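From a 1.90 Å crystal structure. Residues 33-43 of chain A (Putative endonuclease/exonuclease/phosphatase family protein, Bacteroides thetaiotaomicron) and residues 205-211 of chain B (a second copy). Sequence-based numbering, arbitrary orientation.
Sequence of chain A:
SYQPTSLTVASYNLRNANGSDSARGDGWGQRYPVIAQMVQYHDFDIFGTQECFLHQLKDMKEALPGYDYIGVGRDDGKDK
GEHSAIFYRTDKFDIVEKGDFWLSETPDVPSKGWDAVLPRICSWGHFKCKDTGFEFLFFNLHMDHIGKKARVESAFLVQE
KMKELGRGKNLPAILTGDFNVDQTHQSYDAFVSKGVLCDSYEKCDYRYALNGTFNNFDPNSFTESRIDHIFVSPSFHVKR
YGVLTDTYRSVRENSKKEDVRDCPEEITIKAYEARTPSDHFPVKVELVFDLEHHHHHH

Chain A, residues 33-43: PVIAQMVQYHD
Chain B, residues 205-211: DYRYALN

Two tyrosines form the apolar centre. A:Tyr41 (chi1 t, chi2 81°) ends helix 33-41, and B:Tyr208 (t, chi2 48°) belongs to the extended run 206-208. Their rings make an offset stack, centroids 4.6 Å apart and planes at 29°, with A:Tyr41 CG 3.3 Å from B:Tyr208 CD2. A:Tyr41 CB sits over the B:Tyr208 face, 4.1 Å from the ring centroid, so one residue supplies both ring and methylene. The flat B:Tyr208 side chain, the most covered here, reaches across the helix until its OH lies 3.4 Å from CG of selenomethionine A:Met38 (m, t, p).

Helix and strand axes approach to 9.4 Å, their directions 122° apart; CA atoms pair A:Tyr41 with B:Tyr208 at 6.8 Å and A:Val34 with B:Leu210 at 8.2 Å. One helical turn before A:Met38, A:Val34 CG1 (t) meets B:Leu210 CD1 (m, t) at 3.8 Å.

Strand alternation points B:Tyr206 (t, chi2 92°) toward the helix and B:Arg207 away. A:Gln37 (m, chi2 -137°, chi3 -82°) donates from NE2 to B:Arg207 O (2.9 Å) and B:Tyr206 OH (3.0 Å); that hydroxyl donates to A:Gln40 OE1 (m, t; 2.7 Å). A water bridges A:Gln37 OE1 (2.6 Å) and B:Ala209 N (2.8 Å), so A:Gln37 uses both ends of its amide.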

ATOM      1  N   PRO A  33       6.573  -8.690  13.113  1.00 11.07           N
ATOM      2  CA  PRO A  33       6.062  -9.542  12.040  1.00 10.16           C
ATOM      3  C   PRO A  33       5.175  -8.746  11.075  1.00  9.63           C
ATOM      4  O   PRO A  33       5.183  -9.028   9.881  1.00  9.14           O
ATOM      5  CB  PRO A  33       5.251 -10.600  12.792  1.00 12.55           C
ATOM      6  CG  PRO A  33       5.937 -10.684  14.150  1.00 14.55           C
ATOM      7  CD  PRO A  33       6.268  -9.235  14.448  1.00 13.56           C
ATOM      8  N   VAL A  34       4.446  -7.755  11.581  1.00  8.76           N
ATOM      9  CA  VAL A  34       3.631  -6.877  10.721  1.00  9.26           C
ATOM     10  C   VAL A  34       4.514  -5.960   9.864  1.00 10.47           C
ATOM     11  O   VAL A  34       4.287  -5.798   8.659  1.00 12.02           O
ATOM     12  CB  VAL A  34       2.651  -6.029  11.568  1.00  9.68           C
ATOM     13  CG1 VAL A  34       1.738  -5.190  10.669  1.00  8.47           C
ATOM     14  CG2 VAL A  34       1.810  -6.940  12.468  1.00 13.15           C
ATOM     15  N   ILE A  35       5.522  -5.353  10.487  1.00  6.27           N
ATOM     16  CA  ILE A  35       6.521  -4.585   9.745  1.00 11.05           C
ATOM     17  C   ILE A  35       7.076  -5.398   8.567  1.00 10.33           C
ATOM     18  O   ILE A  35       7.137  -4.905   7.443  1.00 11.51           O
ATOM     19  CB  ILE A  35       7.678  -4.121  10.663  1.00  8.78           C
ATOM     20  CG1 ILE A  35       7.174  -3.119  11.702  1.00 11.79           C
ATOM     21  CG2 ILE A  35       8.846  -3.537   9.839  1.00 10.69           C
ATOM     22  CD1 ILE A  35       8.215  -2.746  12.779  1.00  9.78           C
ATOM     23  N   ALA A  36       7.467  -6.648   8.818  1.00  9.41           N
ATOM     24  CA  ALA A  36       8.029  -7.489   7.758  1.00  9.99           C
ATOM     25  C   ALA A  36       7.009  -7.744   6.656  1.00 10.37           C
ATOM     26  O   ALA A  36       7.337  -7.654   5.476  1.00  8.44           O
ATOM     27  CB  ALA A  36       8.563  -8.821   8.312  1.00  6.91           C
ATOM     28  N   GLN A  37       5.772  -8.055   7.033  1.00  7.65           N
ATOM     29  CA  GLN A  37       4.707  -8.171   6.033  1.00 12.55           C
ATOM     30  C   GLN A  37       4.548  -6.914   5.170  1.00 12.66           C
ATOM     31  O   GLN A  37       4.333  -7.017   3.965  1.00  8.12           O
ATOM     32  CB  GLN A  37       3.369  -8.562   6.670  1.00 10.29           C
ATOM     33  CG  GLN A  37       3.271 -10.055   7.027  1.00 15.38           C
ATOM     34  CD  GLN A  37       1.926 -10.651   6.646  1.00 18.64           C
ATOM     35  OE1 GLN A  37       0.951 -10.517   7.383  1.00 19.38           O
ATOM     36  NE2 GLN A  37       1.863 -11.296   5.473  1.00 14.84           N
HETATM   37  N   MSE A  38       4.643  -5.729   5.769  1.00  7.76           N
HETATM   38  CA  MSE A  38       4.514  -4.499   4.970  1.00 10.75           C
HETATM   39  C   MSE A  38       5.635  -4.362   3.944  1.00 11.35           C
HETATM   40  O   MSE A  38       5.397  -3.981   2.796  1.00 10.30           O
HETATM   41  CB  MSE A  38       4.498  -3.262   5.857  1.00 10.10           C
HETATM   42  CG  MSE A  38       3.312  -3.195   6.799  1.00 14.85           C
HETATM   43 SE   MSE A  38       3.251  -1.477   7.725  1.00 27.14          SE
HETATM   44  CE  MSE A  38       2.975  -0.338   6.181  1.00 11.35           C
ATOM     45  N   VAL A  39       6.862  -4.645   4.375  1.00  9.14           N
ATOM     46  CA  VAL A  39       8.023  -4.624   3.486  1.00  6.45           C
ATOM     47  C   VAL A  39       7.806  -5.546   2.287  1.00  7.81           C
ATOM     48  O   VAL A  39       8.110  -5.200   1.141  1.00 10.43           O
ATOM     49  CB  VAL A  39       9.294  -5.094   4.240  1.00 12.48           C
ATOM     50  CG1 VAL A  39      10.464  -5.269   3.285  1.00 12.64           C
ATOM     51  CG2 VAL A  39       9.654  -4.109   5.354  1.00  9.56           C
ATOM     52  N   GLN A  40       7.273  -6.728   2.554  1.00  5.75           N
ATOM     53  CA  GLN A  40       7.052  -7.700   1.503  1.00  6.84           C
ATOM     54  C   GLN A  40       5.896  -7.286   0.614  1.00  9.38           C
ATOM     55  O   GLN A  40       6.029  -7.248  -0.611  1.00 10.65           O
ATOM     56  CB  GLN A  40       6.797  -9.079   2.119  1.00  9.79           C
ATOM     57  CG  GLN A  40       8.005  -9.613   2.872  1.00 13.57           C
ATOM     58  CD  GLN A  40       7.717 -10.918   3.592  1.00 12.23           C
ATOM     59  OE1 GLN A  40       6.703 -11.051   4.284  1.00 11.40           O
ATOM     60  NE2 GLN A  40       8.602 -11.889   3.426  1.00 12.58           N
ATOM     61  N   TYR A  41       4.766  -6.950   1.232  1.00  7.06           N
ATOM     62  CA  TYR A  41       3.574  -6.603   0.456  1.00  8.26           C
ATOM     63  C   TYR A  41       3.768  -5.350  -0.388  1.00  7.97           C
ATOM     64  O   TYR A  41       3.278  -5.263  -1.520  1.00  9.00           O
ATOM     65  CB  TYR A  41       2.357  -6.425   1.367  1.00  7.25           C
ATOM     66  CG  TYR A  41       1.088  -6.244   0.564  1.00  9.29           C
ATOM     67  CD1 TYR A  41       0.432  -7.334   0.030  1.00  9.25           C
ATOM     68  CD2 TYR A  41       0.579  -4.973   0.300  1.00  8.14           C
ATOM     69  CE1 TYR A  41      -0.717  -7.185  -0.712  1.00  2.90           C
ATOM     70  CE2 TYR A  41      -0.570  -4.815  -0.454  1.00  7.06           C
ATOM     71  CZ  TYR A  41      -1.211  -5.918  -0.954  1.00  9.02           C
ATOM     72  OH  TYR A  41      -2.344  -5.770  -1.720  1.00 13.34           O
ATOM     73  N   HIS A  42       4.480  -4.375   0.168  1.00  6.18           N
ATOM     74  CA  HIS A  42       4.684  -3.099  -0.515  1.00  7.35           C
ATOM     75  C   HIS A  42       5.960  -3.065  -1.356  1.00  9.67           C
ATOM     76  O   HIS A  42       6.354  -2.016  -1.852  1.00 12.28           O
ATOM     77  CB  HIS A  42       4.624  -1.938   0.480  1.00  7.33           C
ATOM     78  CG  HIS A  42       3.239  -1.666   0.988  1.00  8.63           C
ATOM     79  ND1 HIS A  42       2.806  -2.060   2.237  1.00 15.03           N
ATOM     80  CD2 HIS A  42       2.183  -1.053   0.400  1.00  7.59           C
ATOM     81  CE1 HIS A  42       1.544  -1.700   2.396  1.00 10.92           C
ATOM     82  NE2 HIS A  42       1.146  -1.081   1.298  1.00 12.21           N
ATOM     83  N   ASP A  43       6.578  -4.226  -1.527  1.00  9.67           N
ATOM     84  CA  ASP A  43       7.671  -4.410  -2.473  1.00 11.59           C
ATOM     85  C   ASP A  43       8.849  -3.447  -2.278  1.00 11.99           C
ATOM     86  O   ASP A  43       9.290  -2.810  -3.242  1.00 12.30           O
ATOM     87  CB  ASP A  43       7.150  -4.275  -3.910  1.00 15.78           C
ATOM     88  CG  ASP A  43       6.138  -5.349  -4.274  1.00 21.92           C
ATOM     89  OD1 ASP A  43       6.331  -6.515  -3.869  1.00 20.55           O
ATOM     90  OD2 ASP A  43       5.146  -5.020  -4.963  1.00 20.80           O
TER
ATOM     91  N   ASP B 205      -0.268 -17.002  -3.466  1.00 11.93           N
ATOM     92  CA  ASP B 205       1.099 -17.333  -3.052  1.00 11.79           C
ATOM     93  C   ASP B 205       1.455 -16.571  -1.776  1.00 16.52           C
ATOM     94  O   ASP B 205       2.121 -17.097  -0.885  1.00 16.68           O
ATOM     95  CB  ASP B 205       2.110 -16.938  -4.131  1.00 11.53           C
ATOM     96  CG  ASP B 205       2.033 -17.815  -5.360  1.00 18.75           C
ATOM     97  OD1 ASP B 205       1.429 -18.900  -5.278  1.00 16.53           O
ATOM     98  OD2 ASP B 205       2.595 -17.423  -6.404  1.00 18.88           O
ATOM     99  N   TYR B 206       1.032 -15.313  -1.705  1.00 14.02           N
ATOM    100  CA  TYR B 206       1.337 -14.476  -0.548  1.00  8.69           C
ATOM    101  C   TYR B 206       0.071 -13.807  -0.017  1.00  6.82           C
ATOM    102  O   TYR B 206      -0.688 -13.213  -0.781  1.00  8.48           O
ATOM    103  CB  TYR B 206       2.376 -13.417  -0.907  1.00 10.64           C
ATOM    104  CG  TYR B 206       2.854 -12.636   0.298  1.00 17.13           C
ATOM    105  CD1 TYR B 206       3.989 -13.043   1.009  1.00 18.75           C
ATOM    106  CD2 TYR B 206       2.167 -11.508   0.743  1.00 14.27           C
ATOM    107  CE1 TYR B 206       4.427 -12.344   2.123  1.00 15.90           C
ATOM    108  CE2 TYR B 206       2.601 -10.801   1.867  1.00 15.59           C
ATOM    109  CZ  TYR B 206       3.734 -11.228   2.549  1.00 18.25           C
ATOM    110  OH  TYR B 206       4.173 -10.539   3.661  1.00 18.19           O
ATOM    111  N   ARG B 207      -0.141 -13.890   1.293  1.00  9.92           N
ATOM    112  CA  ARG B 207      -1.355 -13.363   1.917  1.00 11.39           C
ATOM    113  C   ARG B 207      -1.010 -12.252   2.900  1.00 13.88           C
ATOM    114  O   ARG B 207      -0.220 -12.456   3.819  1.00 10.98           O
ATOM    115  CB  ARG B 207      -2.109 -14.479   2.667  1.00 14.49           C
ATOM    116  CG  ARG B 207      -3.362 -13.989   3.439  1.00 12.40           C
ATOM    117  CD  ARG B 207      -3.929 -15.090   4.360  1.00  9.04           C
ATOM    118  NE  ARG B 207      -4.275 -16.256   3.557  1.00 15.81           N
ATOM    119  CZ  ARG B 207      -4.334 -17.505   4.005  1.00 19.09           C
ATOM    120  NH1 ARG B 207      -4.066 -17.783   5.278  1.00 21.06           N
ATOM    121  NH2 ARG B 207      -4.666 -18.476   3.167  1.00 13.81           N
ATOM    122  N   TYR B 208      -1.600 -11.079   2.692  1.00 13.00           N
ATOM    123  CA  TYR B 208      -1.446  -9.951   3.603  1.00 10.16           C
ATOM    124  C   TYR B 208      -2.833  -9.626   4.138  1.00 10.70           C
ATOM    125  O   TYR B 208      -3.638  -8.985   3.460  1.00 11.36           O
ATOM    126  CB  TYR B 208      -0.865  -8.761   2.842  1.00  8.23           C
ATOM    127  CG  TYR B 208      -0.607  -7.510   3.658  1.00  8.40           C
ATOM    128  CD1 TYR B 208       0.053  -7.571   4.879  1.00  6.27           C
ATOM    129  CD2 TYR B 208      -0.994  -6.258   3.180  1.00  9.49           C
ATOM    130  CE1 TYR B 208       0.304  -6.413   5.622  1.00  8.93           C
ATOM    131  CE2 TYR B 208      -0.734  -5.092   3.912  1.00 12.67           C
ATOM    132  CZ  TYR B 208      -0.087  -5.184   5.128  1.00 14.22           C
ATOM    133  OH  TYR B 208       0.172  -4.052   5.866  1.00 12.89           O
ATOM    134  N   ALA B 209      -3.131 -10.094   5.342  1.00 10.57           N
ATOM    135  CA  ALA B 209      -4.493  -9.972   5.858  1.00 10.05           C
ATOM    136  C   ALA B 209      -4.500  -9.582   7.328  1.00  9.55           C
ATOM    137  O   ALA B 209      -4.613 -10.443   8.209  1.00 12.54           O
ATOM    138  CB  ALA B 209      -5.265 -11.281   5.634  1.00  9.92           C
ATOM    139  N   LEU B 210      -4.357  -8.285   7.593  1.00  8.06           N
ATOM    140  CA  LEU B 210      -4.326  -7.784   8.968  1.00  9.06           C
ATOM    141  C   LEU B 210      -5.728  -7.583   9.548  1.00 13.82           C
ATOM    142  O   LEU B 210      -5.884  -7.128  10.686  1.00 11.46           O
ATOM    143  CB  LEU B 210      -3.559  -6.465   9.037  1.00  9.91           C
ATOM    144  CG  LEU B 210      -2.127  -6.459   8.522  1.00 10.64           C
ATOM    145  CD1 LEU B 210      -1.515  -5.069   8.714  1.00 12.77           C
ATOM    146  CD2 LEU B 210      -1.307  -7.517   9.252  1.00 12.13           C
ATOM    147  N   ASN B 211      -6.742  -7.898   8.750  1.00 10.75           N
ATOM    148  CA  ASN B 211      -8.122  -7.780   9.186  1.00  7.58           C
ATOM    149  C   ASN B 211      -9.029  -8.524   8.212  1.00  8.80           C
ATOM    150  O   ASN B 211      -8.587  -8.931   7.127  1.00 11.87           O
ATOM    151  CB  ASN B 211      -8.527  -6.302   9.235  1.00  7.40           C
ATOM    152  CG  ASN B 211      -9.457  -5.979  10.400  1.00 11.63           C
ATOM    153  OD1 ASN B 211     -10.405  -6.717  10.687  1.00 11.82           O
ATOM    154  ND2 ASN B 211      -9.180  -4.873  11.084  1.00  7.44           N
TER
HETATM  155  O   HOH W   1      -1.425 -11.491   7.083  1.00 16.19           O